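Local atomic coordinates of 3-dehydroshikimate dehydratase (PDB entry 3DX5), a protein that catalyses the manganese-dependent dehydration of 3-dehydroshikimate to 3,4-dihydroxybenzoate, a step in the biosynthesis of the siderophore petrobactin. Residues Y3-I8 and E30-W35; L62-I67 and N94-N99; K108-F113 and T149-S154. All blocks are in the same frame, centred on the assembly; numbering follows the deposited sequence.

Contact 1. Residues Y3-I8 and E30-W35. With DHB (3,4-dihydroxybenzoic acid), chain D.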
loop_
_atom_site.group_PDB
_atom_site.type_symbol
_atom_site.label_atom_id
_atom_site.label_comp_id
_atom_site.label_asym_id
_atom_site.label_seq_id
_atom_site.Cartn_x
_atom_site.Cartn_y
_atom_site.Cartn_z
ATOM N N TYR A 3 -22.871 -9.150 -5.042
ATOM C CA TYR A 3 -21.505 -9.161 -4.529
ATOM C C TYR A 3 -20.672 -8.163 -5.294
ATOM O O TYR A 3 -20.831 -7.994 -6.531
ATOM C CB TYR A 3 -20.876 -10.562 -4.642
ATOM C CG TYR A 3 -21.561 -11.501 -3.713
ATOM C CD1 TYR A 3 -21.309 -11.420 -2.335
ATOM C CD2 TYR A 3 -22.497 -12.431 -4.178
ATOM C CE1 TYR A 3 -21.990 -12.252 -1.425
ATOM C CE2 TYR A 3 -23.189 -13.299 -3.272
ATOM C CZ TYR A 3 -22.926 -13.172 -1.891
ATOM O OH TYR A 3 -23.573 -13.962 -0.954
ATOM N N SER A 4 -19.767 -7.533 -4.566
ATOM C CA SER A 4 -18.806 -6.665 -5.189
ATOM C C SER A 4 -17.370 -7.059 -4.847
ATOM O O SER A 4 -17.083 -7.680 -3.828
ATOM C CB SER A 4 -19.078 -5.182 -4.850
ATOM O OG SER A 4 -19.345 -5.014 -3.467
ATOM N N LEU A 5 -16.473 -6.646 -5.719
ATOM C CA LEU A 5 -15.061 -6.844 -5.564
ATOM C C LEU A 5 -14.470 -5.489 -5.083
ATOM O O LEU A 5 -14.894 -4.452 -5.571
ATOM C CB LEU A 5 -14.578 -7.194 -6.979
ATOM C CG LEU A 5 -13.126 -7.312 -7.294
ATOM C CD1 LEU A 5 -12.973 -8.136 -8.535
ATOM C CD2 LEU A 5 -12.578 -5.899 -7.517
ATOM N N CYS A 6 -13.499 -5.480 -4.175
ATOM C CA CYS A 6 -12.818 -4.233 -3.786
ATOM C C CYS A 6 -11.487 -4.143 -4.479
ATOM O O CYS A 6 -10.678 -5.062 -4.353
ATOM C CB CYS A 6 -12.415 -4.238 -2.325
ATOM S SG CYS A 6 -13.644 -4.745 -1.271
ATOM N N THR A 7 -11.218 -3.026 -5.133
ATOM C CA THR A 7 -9.883 -2.826 -5.739
ATOM C C THR A 7 -8.744 -2.746 -4.698
ATOM O O THR A 7 -7.612 -3.027 -5.039
ATOM C CB THR A 7 -9.856 -1.620 -6.696
ATOM O OG1 THR A 7 -9.912 -0.403 -5.947
ATOM C CG2 THR A 7 -11.058 -1.692 -7.680
ATOM N N ILE A 8 -9.059 -2.421 -3.431
ATOM C CA ILE A 8 -8.045 -2.511 -2.372
ATOM C C ILE A 8 -7.417 -3.934 -2.248
ATOM O O ILE A 8 -6.282 -4.062 -1.830
ATOM C CB ILE A 8 -8.593 -2.032 -0.993
ATOM C CG1 ILE A 8 -7.441 -1.687 -0.019
ATOM C CG2 ILE A 8 -9.649 -3.020 -0.403
ATOM C CD1 ILE A 8 -7.933 -0.931 1.324
ATOM N N GLU A 30 -21.363 -8.152 -9.389
ATOM C CA GLU A 30 -22.188 -7.127 -10.014
ATOM C C GLU A 30 -21.767 -5.725 -9.660
ATOM O O GLU A 30 -22.396 -4.739 -10.084
ATOM C CB GLU A 30 -23.649 -7.352 -9.653
ATOM C CG GLU A 30 -24.227 -8.500 -10.457
ATOM C CD GLU A 30 -25.629 -8.820 -10.001
ATOM O OE1 GLU A 30 -26.517 -7.958 -10.069
ATOM O OE2 GLU A 30 -25.822 -9.929 -9.518
ATOM N N GLY A 31 -20.694 -5.615 -8.887
ATOM C CA GLY A 31 -20.230 -4.304 -8.500
ATOM C C GLY A 31 -18.736 -4.293 -8.244
ATOM O O GLY A 31 -18.108 -5.363 -8.027
ATOM N N ILE A 32 -18.169 -3.090 -8.308
ATOM C CA ILE A 32 -16.773 -2.865 -7.909
ATOM C C ILE A 32 -16.773 -1.733 -6.876
ATOM O O ILE A 32 -17.349 -0.669 -7.114
ATOM C CB ILE A 32 -15.894 -2.519 -9.129
ATOM C CG1 ILE A 32 -15.776 -3.763 -10.032
ATOM C CG2 ILE A 32 -14.501 -2.011 -8.666
ATOM C CD1 ILE A 32 -15.236 -3.423 -11.432
ATOM N N GLU A 33 -16.135 -1.975 -5.736
ATOM C CA GLU A 33 -15.959 -0.951 -4.720
ATOM C C GLU A 33 -14.557 -0.427 -4.964
ATOM O O GLU A 33 -13.528 -1.157 -4.805
ATOM C CB GLU A 33 -16.121 -1.550 -3.301
ATOM C CG GLU A 33 -15.612 -0.603 -2.170
ATOM C CD GLU A 33 -15.748 -1.222 -0.768
ATOM O OE1 GLU A 33 -16.478 -2.241 -0.607
ATOM O OE2 GLU A 33 -15.112 -0.701 0.191
ATOM N N LEU A 34 -14.501 0.835 -5.381
ATOM C CA LEU A 34 -13.274 1.406 -5.888
ATOM C C LEU A 34 -12.572 2.155 -4.771
ATOM O O LEU A 34 -13.149 3.105 -4.211
ATOM C CB LEU A 34 -13.590 2.374 -7.034
ATOM C CG LEU A 34 -12.459 2.920 -7.888
ATOM C CD1 LEU A 34 -11.524 1.897 -8.441
ATOM C CD2 LEU A 34 -13.160 3.656 -9.047
ATOM N N TRP A 35 -11.328 1.775 -4.480
ATOM C CA TRP A 35 -10.521 2.483 -3.479
ATOM C C TRP A 35 -10.288 3.931 -3.967
ATOM O O TRP A 35 -10.044 4.145 -5.162
ATOM C CB TRP A 35 -9.187 1.754 -3.390
ATOM C CG TRP A 35 -8.411 1.922 -2.117
ATOM C CD1 TRP A 35 -8.870 2.347 -0.874
ATOM C CD2 TRP A 35 -7.018 1.609 -1.950
ATOM N NE1 TRP A 35 -7.819 2.318 0.042
ATOM C CE2 TRP A 35 -6.682 1.872 -0.598
ATOM C CE3 TRP A 35 -6.023 1.118 -2.823
ATOM C CZ2 TRP A 35 -5.377 1.671 -0.100
ATOM C CZ3 TRP A 35 -4.727 0.925 -2.328
ATOM C CH2 TRP A 35 -4.421 1.203 -0.980
HETATM C C1 DHB D . -9.422 -1.120 5.723
HETATM C C2 DHB D . -10.651 -1.747 5.906
HETATM C C3 DHB D . -10.785 -2.785 6.833
HETATM O O3 DHB D . -11.962 -3.447 7.074
HETATM C C4 DHB D . -9.613 -3.172 7.622
HETATM O O4 DHB D . -9.784 -4.173 8.514
HETATM C C5 DHB D . -8.396 -2.518 7.451
HETATM C C6 DHB D . -8.315 -1.494 6.490
HETATM C C DHB D . -9.309 -0.011 4.691
HETATM O O1 DHB D . -8.271 0.629 4.491
HETATM O O2 DHB D . -10.364 0.288 3.937
HETATM O O HOH W 1 -23.043 -10.682 -7.655
HETATM O O HOH W 2 -11.541 -1.065 -2.503
#
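I8 lies across the indole of W35, and its side chain can be followed outward. I8 CB stands 4.1 Å from W35 CG; CG1, anti to the backbone N (chi1 -161°), sits over the centre of the ring, 3.7 Å above its plane. I8 CD1 ends over the W35 five-membered ring, 3.8 Å from its centroid, a CH-pi contact, and also comes within 3.5 Å of O1 of the bound 3,4-dihydroxybenzoic acid. I8, in the short 3-10 turn after strand 2-6, thereby contributes one surface of the ligand pocket. W35 is held at two nitrogens: its N donates to T7 OG1 at 3.0 Å and 171°, nearly straight, while its NE1 bonds to Y70 OH, a substrate-binding group. T7 OG1 is also hydrogen-bonded to H38 ND1, and T7 CG2 packs onto I32 CG2 (3.6 Å) and L34 CD1. Strands 2-6 and 31-35 pair in parallel, with E33 N donating to L5 O at 2.8 Å and T7 N to E33 O. E33 reaches S251, S68 and the manganese ligand H198, making it a second-shell residue. In this TIM barrel the two strands belong to one beta-alpha-beta unit; helix 17-26 covers L5 and I32, and strands 249-252 and 64-68 flank the pair.

Contact 2. Residues L62-I67 and N94-N99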
loop_
_atom_site.group_PDB
_atom_site.type_symbol
_atom_site.label_atom_id
_atom_site.label_comp_id
_atom_site.label_asym_id
_atom_site.label_seq_id
_atom_site.Cartn_x
_atom_site.Cartn_y
_atom_site.Cartn_z
ATOM N N LEU A 62 -22.333 -4.545 -14.339
ATOM C CA LEU A 62 -21.391 -4.046 -13.344
ATOM C C LEU A 62 -21.699 -2.577 -13.064
ATOM O O LEU A 62 -22.290 -1.920 -13.885
ATOM C CB LEU A 62 -19.931 -4.179 -13.830
ATOM C CG LEU A 62 -19.330 -5.575 -13.687
ATOM C CD1 LEU A 62 -17.983 -5.632 -14.415
ATOM C CD2 LEU A 62 -19.195 -5.930 -12.182
ATOM N N GLU A 63 -21.292 -2.089 -11.901
ATOM C CA GLU A 63 -21.398 -0.699 -11.563
ATOM C C GLU A 63 -20.330 -0.441 -10.492
ATOM O O GLU A 63 -19.766 -1.377 -9.925
ATOM C CB GLU A 63 -22.798 -0.375 -11.010
ATOM C CG GLU A 63 -23.090 -1.027 -9.642
ATOM C CD GLU A 63 -24.574 -0.907 -9.258
ATOM O OE1 GLU A 63 -24.938 0.081 -8.555
ATOM O OE2 GLU A 63 -25.371 -1.799 -9.674
ATOM N N ILE A 64 -20.044 0.817 -10.227
ATOM C CA ILE A 64 -19.172 1.171 -9.107
ATOM C C ILE A 64 -20.090 1.331 -7.893
ATOM O O ILE A 64 -21.017 2.146 -7.918
ATOM C CB ILE A 64 -18.357 2.455 -9.417
ATOM C CG1 ILE A 64 -17.539 2.267 -10.718
ATOM C CG2 ILE A 64 -17.506 2.897 -8.185
ATOM C CD1 ILE A 64 -16.527 1.078 -10.676
ATOM N N THR A 65 -19.877 0.537 -6.853
ATOM C CA THR A 65 -20.825 0.508 -5.719
ATOM C C THR A 65 -20.608 1.662 -4.729
ATOM O O THR A 65 -21.546 2.083 -4.013
ATOM C CB THR A 65 -20.792 -0.863 -4.926
ATOM O OG1 THR A 65 -19.590 -0.954 -4.137
ATOM C CG2 THR A 65 -20.815 -2.048 -5.863
HETATM N N MSE A 66 -19.376 2.160 -4.689
HETATM C CA MSE A 66 -18.925 3.054 -3.633
HETATM C C MSE A 66 -17.479 3.401 -3.918
HETATM O O MSE A 66 -16.742 2.590 -4.499
HETATM C CB MSE A 66 -19.022 2.335 -2.276
HETATM C CG MSE A 66 -18.576 3.166 -1.043
HETATM SE SE MSE A 66 -19.322 2.383 0.627
HETATM C CE MSE A 66 -18.303 0.712 0.672
ATOM N N ILE A 67 -17.065 4.590 -3.495
ATOM C CA ILE A 67 -15.647 4.907 -3.432
ATOM C C ILE A 67 -15.240 4.902 -1.965
ATOM O O ILE A 67 -15.879 5.583 -1.134
ATOM C CB ILE A 67 -15.368 6.274 -4.068
ATOM C CG1 ILE A 67 -15.662 6.158 -5.587
ATOM C CG2 ILE A 67 -13.934 6.680 -3.794
ATOM C CD1 ILE A 67 -15.832 7.488 -6.274
ATOM N N ASN A 94 -19.338 11.357 -9.233
ATOM C CA ASN A 94 -20.091 11.726 -10.407
ATOM C C ASN A 94 -19.578 10.986 -11.643
ATOM O O ASN A 94 -20.361 10.406 -12.392
ATOM C CB ASN A 94 -20.050 13.238 -10.628
ATOM C CG ASN A 94 -21.116 13.682 -11.599
ATOM O OD1 ASN A 94 -20.841 14.079 -12.734
ATOM N ND2 ASN A 94 -22.350 13.564 -11.173
ATOM N N TRP A 95 -18.253 10.961 -11.838
ATOM C CA TRP A 95 -17.696 10.346 -13.020
ATOM C C TRP A 95 -17.936 8.827 -12.996
ATOM O O TRP A 95 -18.334 8.223 -14.006
ATOM C CB TRP A 95 -16.201 10.663 -13.095
ATOM C CG TRP A 95 -15.507 10.125 -14.303
ATOM C CD1 TRP A 95 -15.959 10.145 -15.600
ATOM C CD2 TRP A 95 -14.196 9.543 -14.343
ATOM N NE1 TRP A 95 -15.004 9.608 -16.436
ATOM C CE2 TRP A 95 -13.913 9.241 -15.692
ATOM C CE3 TRP A 95 -13.222 9.277 -13.363
ATOM C CZ2 TRP A 95 -12.705 8.637 -16.097
ATOM C CZ3 TRP A 95 -12.012 8.665 -13.757
ATOM C CH2 TRP A 95 -11.767 8.366 -15.117
ATOM N N PHE A 96 -17.708 8.218 -11.840
ATOM C CA PHE A 96 -17.890 6.780 -11.685
ATOM C C PHE A 96 -19.335 6.333 -11.498
ATOM O O PHE A 96 -19.610 5.131 -11.448
ATOM C CB PHE A 96 -17.018 6.260 -10.545
ATOM C CG PHE A 96 -15.551 6.149 -10.917
ATOM C CD1 PHE A 96 -15.107 5.147 -11.802
ATOM C CD2 PHE A 96 -14.637 7.061 -10.432
ATOM C CE1 PHE A 96 -13.757 5.034 -12.153
ATOM C CE2 PHE A 96 -13.277 6.980 -10.777
ATOM C CZ PHE A 96 -12.832 5.961 -11.645
ATOM N N LYS A 97 -20.247 7.305 -11.395
ATOM C CA LYS A 97 -21.676 7.063 -11.172
ATOM C C LYS A 97 -22.016 6.295 -9.876
ATOM O O LYS A 97 -22.755 5.330 -9.880
ATOM C CB LYS A 97 -22.341 6.456 -12.409
ATOM C CG LYS A 97 -22.104 7.334 -13.681
ATOM C CD LYS A 97 -22.979 6.872 -14.828
ATOM C CE LYS A 97 -22.748 7.706 -16.125
ATOM N NZ LYS A 97 -23.559 7.162 -17.252
ATOM N N THR A 98 -21.474 6.748 -8.763
ATOM C CA THR A 98 -21.805 6.138 -7.487
ATOM C C THR A 98 -22.311 7.267 -6.583
ATOM O O THR A 98 -21.918 8.417 -6.751
ATOM C CB THR A 98 -20.581 5.344 -6.867
ATOM O OG1 THR A 98 -20.957 4.807 -5.608
ATOM C CG2 THR A 98 -19.357 6.230 -6.610
ATOM N N ASN A 99 -23.198 6.946 -5.651
ATOM C CA ASN A 99 -23.665 7.937 -4.695
ATOM C C ASN A 99 -23.172 7.656 -3.271
ATOM O O ASN A 99 -23.779 8.163 -2.306
ATOM C CB ASN A 99 -25.207 8.022 -4.727
ATOM C CG ASN A 99 -25.881 6.748 -4.195
ATOM O OD1 ASN A 99 -25.245 5.684 -4.038
ATOM N ND2 ASN A 99 -27.163 6.860 -3.878
HETATM O O HOH W 3 -21.386 2.940 -11.638
HETATM O O HOH W 4 -23.737 3.754 -5.980
#
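T98 holds OG1 anti to its backbone N (chi1 178°), which sets CG2 between N and the carbonyl carbon, facing I67, while I64 carries CG1 anti to its own carbonyl carbon (chi1 -57°), on the side of F96. These torsions set the apolar branches against each other where strand 64-68 meets the exit of helix 79-96, in a beta-alpha-beta unit of the TIM barrel that strand 100-103 completes. The helix ends in a Schellman motif: K97 takes positive phi (59°) and turns the chain back toward the barrel, so that T98 faces strand 64-68.

I64 is gripped from two directions. I64 CG1 meets F96 CD1 at 3.9 Å, the two side chains crossing at a slant, and I64 CB lies 3.6 Å from F96 O. I64 CG2 approaches T98 CG2 at 4.1 Å, here with the side chains roughly perpendicular. I67 adds a second apolar branch, both its CG1 and CD1 standing 3.8 Å from T98 CG2, so this one methyl lies against both isoleucines. Helix 47-56 and L34 of strand 31-35 also pack on the F96 ring, which places it in the layer between barrel and helices.

T98 OG1 makes a weak bond to K100 N at the start of the following strand. A water bridges the segments, accepting from I64 N at 2.9 Å and donating to F96 O at 2.8 Å, linking I64, the first residue of the strand, to the backbone of F96.

Contact 3. Residues K108-F113 and T149-S154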
loop_
_atom_site.group_PDB
_atom_site.type_symbol
_atom_site.label_atom_id
_atom_site.label_comp_id
_atom_site.label_asym_id
_atom_site.label_seq_id
_atom_site.Cartn_x
_atom_site.Cartn_y
_atom_site.Cartn_z
ATOM N N LYS A 108 -9.169 6.638 16.898
ATOM C CA LYS A 108 -8.994 5.918 18.175
ATOM C C LYS A 108 -10.347 5.439 18.634
ATOM O O LYS A 108 -11.390 5.939 18.162
ATOM C CB LYS A 108 -8.338 6.798 19.241
ATOM C CG LYS A 108 -9.213 7.978 19.670
ATOM C CD LYS A 108 -8.425 8.932 20.575
ATOM C CE LYS A 108 -9.266 10.134 20.933
ATOM N NZ LYS A 108 -8.632 10.915 22.047
ATOM N N GLY A 109 -10.320 4.455 19.526
ATOM C CA GLY A 109 -11.517 3.813 20.065
ATOM C C GLY A 109 -12.462 4.770 20.779
ATOM O O GLY A 109 -12.016 5.760 21.342
ATOM N N SER A 110 -13.764 4.465 20.772
ATOM C CA SER A 110 -14.759 5.336 21.427
ATOM C C SER A 110 -14.455 5.595 22.894
ATOM O O SER A 110 -14.701 6.695 23.385
ATOM C CB SER A 110 -16.179 4.758 21.306
ATOM O OG SER A 110 -16.200 3.420 21.774
ATOM N N ALA A 111 -13.939 4.587 23.599
ATOM C CA ALA A 111 -13.661 4.716 25.031
ATOM C C ALA A 111 -12.557 5.738 25.296
ATOM O O ALA A 111 -12.423 6.197 26.428
ATOM C CB ALA A 111 -13.281 3.356 25.668
ATOM N N ASP A 112 -11.787 6.080 24.265
ATOM C CA ASP A 112 -10.670 7.002 24.424
ATOM C C ASP A 112 -10.989 8.447 24.067
ATOM O O ASP A 112 -10.098 9.291 24.131
ATOM C CB ASP A 112 -9.467 6.552 23.590
ATOM C CG ASP A 112 -8.816 5.287 24.141
ATOM O OD1 ASP A 112 -8.782 5.075 25.377
ATOM O OD2 ASP A 112 -8.329 4.499 23.327
ATOM N N PHE A 113 -12.228 8.727 23.661
ATOM C CA PHE A 113 -12.662 10.105 23.418
ATOM C C PHE A 113 -13.167 10.693 24.721
ATOM O O PHE A 113 -13.867 10.008 25.449
ATOM C CB PHE A 113 -13.810 10.143 22.420
ATOM C CG PHE A 113 -13.375 10.061 20.984
ATOM C CD1 PHE A 113 -12.981 8.837 20.414
ATOM C CD2 PHE A 113 -13.372 11.198 20.197
ATOM C CE1 PHE A 113 -12.592 8.764 19.086
ATOM C CE2 PHE A 113 -12.985 11.133 18.851
ATOM C CZ PHE A 113 -12.598 9.913 18.294
ATOM N N THR A 149 -16.928 3.900 15.871
ATOM C CA THR A 149 -17.863 2.800 15.555
ATOM C C THR A 149 -17.313 1.433 15.991
ATOM O O THR A 149 -17.600 0.402 15.370
ATOM C CB THR A 149 -18.178 2.747 14.062
ATOM O OG1 THR A 149 -16.966 2.505 13.337
ATOM C CG2 THR A 149 -18.781 4.070 13.583
ATOM N N ASP A 150 -16.517 1.418 17.049
ATOM C CA ASP A 150 -15.913 0.174 17.489
ATOM C C ASP A 150 -16.844 -0.680 18.348
ATOM O O ASP A 150 -16.458 -1.782 18.720
ATOM C CB ASP A 150 -14.590 0.424 18.234
ATOM C CG ASP A 150 -14.746 1.265 19.480
ATOM O OD1 ASP A 150 -15.840 1.800 19.757
ATOM O OD2 ASP A 150 -13.732 1.434 20.189
ATOM N N THR A 151 -18.018 -0.173 18.730
ATOM C CA THR A 151 -18.988 -1.028 19.399
ATOM C C THR A 151 -20.356 -0.735 18.791
ATOM O O THR A 151 -20.572 0.350 18.232
ATOM C CB THR A 151 -19.095 -0.807 20.953
ATOM O OG1 THR A 151 -19.806 0.406 21.209
ATOM C CG2 THR A 151 -17.711 -0.787 21.679
ATOM N N LEU A 152 -21.268 -1.703 18.873
ATOM C CA LEU A 152 -22.644 -1.478 18.420
ATOM C C LEU A 152 -23.352 -0.308 19.169
ATOM O O LEU A 152 -23.877 0.590 18.520
ATOM C CB LEU A 152 -23.471 -2.774 18.448
ATOM C CG LEU A 152 -24.955 -2.642 18.088
ATOM C CD1 LEU A 152 -25.090 -2.136 16.629
ATOM C CD2 LEU A 152 -25.655 -4.001 18.235
ATOM N N PRO A 153 -23.342 -0.297 20.515
ATOM C CA PRO A 153 -23.990 0.877 21.167
ATOM C C PRO A 153 -23.347 2.256 20.796
ATOM O O PRO A 153 -24.072 3.247 20.614
ATOM C CB PRO A 153 -23.877 0.582 22.676
ATOM C CG PRO A 153 -23.475 -0.914 22.772
ATOM C CD PRO A 153 -22.785 -1.254 21.489
ATOM N N SER A 154 -22.025 2.317 20.629
ATOM C CA SER A 154 -21.412 3.592 20.272
ATOM C C SER A 154 -21.822 4.011 18.858
ATOM O O SER A 154 -22.076 5.195 18.587
ATOM C CB SER A 154 -19.895 3.549 20.404
ATOM O OG SER A 154 -19.351 4.803 19.998
HETATM O O HOH W 5 -13.283 1.947 22.764
#
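S110 and D150 meet through two hydrogen bonds. S110 holds OG between its backbone N and carbonyl carbon (chi1 53°); this puts the hydroxyl beside the residue's own N-H, and D150 receives one bond from each. The contact lies among the loops that follow the strands of the TIM barrel: 108-113 comes after strand 100-103, with a 3-10 turn at 110-112, and 149-154 leads into helix 152-162.

The two carboxylate oxygens divide the work. D150 OD1 accepts from S110 OG at 2.6 Å through its syn lone pair, the side of the other oxygen. D150 OD2 takes S110 N at 3.1 Å, the donor standing 43° out of the carboxylate plane. D150 OD2 also lies 3.3 Å from G109 CA, a close approach to a residue that bears no side chain. With both oxygens held by one residue, rotation of the carboxylate is probably restricted.

S154 also touches S110: S154 OG, anti to the backbone N (chi1 178°), stands 3.4 Å from S110 CB; this hydroxyl bonds to L148 O and R118 rather than to S110. T151 is the N-cap of helix 152-162, its OG1 accepting from S154 N, and so fixes the first turn from which S154 projects. K108 spans its own loop, with NZ bonded to D112 O and salt-bridged to E117 and CE over the F113 ring. A water adds a third link, donating to D150 OD2 at 2.7 Å and accepting from A111 N.

How the contacts relate
From the N terminus, contact 1 closes first, bringing 30-35 beside 3-8 after helix 17-26. Contact 2 then closes the excursion through helix 79-96, and contact 3 the one through helix 115-134 and strand 138-142. The three follow in series, with none nested or crossing. Contacts 1 and 2 adjoin: I32 and T65 belong to neighbouring strands, where I32 O and T65 N lie 2.8 Å apart, a probable hydrogen bond, and L34 packs on F96. Contact 3 lies across the chain's centre, its own centre about 27 Å from that of contact 1. Together they tie strand to strand, strand to outer helix, and loop to loop.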